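Endonuclease Bse634IR (Geobacillus stearothermophilus, PDB 3V1Z) is a type IIF restriction endonuclease of the PDDEXK clan that recognises a degenerate DNA sequence and probably cuts it with the help of metal ions. Local coordinates at residues E212-K217 with A255-I260. The protein carries 1 engineered substitution. Numbering follows the deposited sequence.
Sequences EGNILK and AATHTI
Asn214 reaches from its helix to the start of the 3-10 turn 257-259, where its OD1 accepts the backbone N-H of Thr257 at 3.1 Å. The bond is bent, 136° at the hydrogen, and the donor sits 24° off the amide's carbonyl plane. A chi1 of -167° swings CG anti to the backbone N and carries OD1 over to the loop, 3.1 Å from Ala256 CA. Its ND2 binds Thr257 OG1 of the second subunit, and Thr257 OG1 here receives the reciprocal bond from that subunit's Asn214. Cut back to alanine, this side chain would probably leave the Thr257 N-H without its acceptor and remove both amide-hydroxyl bonds between the subunits.

The His258 imidazole approaches the helix backbone more loosely and obliquely, CE1 3.7 Å from Asn214 O and NE2 3.7 Å from Lys217 O; its ND1 makes a weak hydrogen bond with Thr257 OG1 of the second subunit. Ala256 O, just before the turn, accepts hydrogen bonds from Thr259 N and Thr259 OG1. Lys217 NZ forms salt bridges with Glu268 and Asp272.

Helix 207-226, packed on the mixed sheet through Glu212 and Leu216 against Tyr236 of strand 235-240, thus meets the loop between helix 246-251 and strand 273-276 within the dimer interface.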
loop_
_atom_site.group_PDB
_atom_site.type_symbol
_atom_site.label_atom_id
_atom_site.label_comp_id
_atom_site.label_asym_id
_atom_site.label_seq_id
_atom_site.Cartn_x
_atom_site.Cartn_y
_atom_site.Cartn_z
ATOM N N GLU A 212 -4.863 7.171 -1.277
ATOM C CA GLU A 212 -4.859 8.459 -0.585
ATOM C C GLU A 212 -5.510 9.577 -1.395
ATOM O O GLU A 212 -6.389 10.273 -0.892
ATOM C CB GLU A 212 -3.430 8.850 -0.231
ATOM C CG GLU A 212 -3.329 10.138 0.557
ATOM C CD GLU A 212 -3.531 9.935 2.033
ATOM O OE1 GLU A 212 -2.562 9.541 2.720
ATOM O OE2 GLU A 212 -4.660 10.180 2.506
ATOM N N GLY A 213 -5.075 9.736 -2.647
ATOM C CA GLY A 213 -5.630 10.747 -3.532
ATOM C C GLY A 213 -7.103 10.502 -3.789
ATOM O O GLY A 213 -7.926 11.420 -3.677
ATOM N N ASN A 214 -7.433 9.256 -4.122
ATOM C CA ASN A 214 -8.815 8.857 -4.368
ATOM C C ASN A 214 -9.759 9.205 -3.211
ATOM O O ASN A 214 -10.822 9.791 -3.433
ATOM C CB ASN A 214 -8.899 7.363 -4.701
ATOM C CG ASN A 214 -10.246 6.971 -5.272
ATOM O OD1 ASN A 214 -10.633 7.436 -6.338
ATOM N ND2 ASN A 214 -10.972 6.119 -4.559
ATOM N N ILE A 215 -9.364 8.862 -1.988
ATOM C CA ILE A 215 -10.213 9.101 -0.815
ATOM C C ILE A 215 -10.336 10.588 -0.493
ATOM O O ILE A 215 -11.415 11.048 -0.104
ATOM C CB ILE A 215 -9.737 8.300 0.444
ATOM C CG1 ILE A 215 -9.762 6.790 0.182
ATOM C CG2 ILE A 215 -10.570 8.633 1.698
ATOM C CD1 ILE A 215 -11.062 6.240 -0.391
ATOM N N LEU A 216 -9.234 11.323 -0.654
ATOM C CA LEU A 216 -9.182 12.739 -0.312
ATOM C C LEU A 216 -10.014 13.571 -1.275
ATOM O O LEU A 216 -10.707 14.502 -0.857
ATOM C CB LEU A 216 -7.735 13.253 -0.286
ATOM C CG LEU A 216 -6.805 12.860 0.871
ATOM C CD1 LEU A 216 -5.382 13.330 0.587
ATOM C CD2 LEU A 216 -7.291 13.410 2.204
ATOM N N LYS A 217 -9.932 13.222 -2.559
ATOM C CA LYS A 217 -10.691 13.869 -3.618
ATOM C C LYS A 217 -12.169 13.516 -3.565
ATOM O O LYS A 217 -13.003 14.265 -4.074
ATOM C CB LYS A 217 -10.102 13.521 -4.996
ATOM C CG LYS A 217 -8.738 14.143 -5.232
ATOM C CD LYS A 217 -8.220 13.879 -6.630
ATOM C CE LYS A 217 -6.974 14.713 -6.879
ATOM N NZ LYS A 217 -6.588 14.677 -8.303
ATOM N N ALA A 255 -6.927 6.611 -12.147
ATOM C CA ALA A 255 -8.009 7.567 -11.967
ATOM C C ALA A 255 -8.578 7.538 -10.566
ATOM O O ALA A 255 -8.573 6.501 -9.902
ATOM C CB ALA A 255 -9.118 7.291 -12.972
ATOM N N ALA A 256 -9.056 8.697 -10.120
ATOM C CA ALA A 256 -9.999 8.766 -9.014
ATOM C C ALA A 256 -11.306 8.221 -9.595
ATOM O O ALA A 256 -11.938 8.870 -10.429
ATOM C CB ALA A 256 -10.162 10.210 -8.545
ATOM N N THR A 257 -11.681 7.016 -9.179
ATOM C CA THR A 257 -12.687 6.219 -9.891
ATOM C C THR A 257 -14.089 6.833 -9.985
ATOM O O THR A 257 -14.845 6.506 -10.895
ATOM C CB THR A 257 -12.776 4.765 -9.350
ATOM O OG1 THR A 257 -12.999 4.785 -7.937
ATOM C CG2 THR A 257 -11.498 4.007 -9.639
ATOM N N HIS A 258 -14.429 7.719 -9.051
ATOM C CA HIS A 258 -15.727 8.399 -9.079
ATOM C C HIS A 258 -15.878 9.389 -10.249
ATOM O O HIS A 258 -16.982 9.847 -10.546
ATOM C CB HIS A 258 -16.034 9.068 -7.733
ATOM C CG HIS A 258 -14.934 9.946 -7.219
ATOM N ND1 HIS A 258 -13.775 9.441 -6.663
ATOM C CD2 HIS A 258 -14.825 11.294 -7.158
ATOM C CE1 HIS A 258 -12.998 10.443 -6.290
ATOM N NE2 HIS A 258 -13.612 11.577 -6.577
ATOM N N THR A 259 -14.774 9.685 -10.925
ATOM C CA THR A 259 -14.765 10.639 -12.028
ATOM C C THR A 259 -14.868 9.966 -13.399
ATOM O O THR A 259 -14.952 10.652 -14.412
ATOM C CB THR A 259 -13.497 11.529 -11.999
ATOM O OG1 THR A 259 -12.339 10.732 -12.280
ATOM C CG2 THR A 259 -13.334 12.217 -10.645
ATOM N N ILE A 260 -14.870 8.635 -13.434
ATOM C CA ILE A 260 -14.866 7.909 -14.718
ATOM C C ILE A 260 -16.141 7.105 -15.038
ATOM O O ILE A 260 -16.177 6.374 -16.029
ATOM C CB ILE A 260 -13.614 6.993 -14.863
ATOM C CG1 ILE A 260 -13.631 5.866 -13.820
ATOM C CG2 ILE A 260 -12.332 7.823 -14.750
ATOM C CD1 ILE A 260 -12.913 4.606 -14.257
#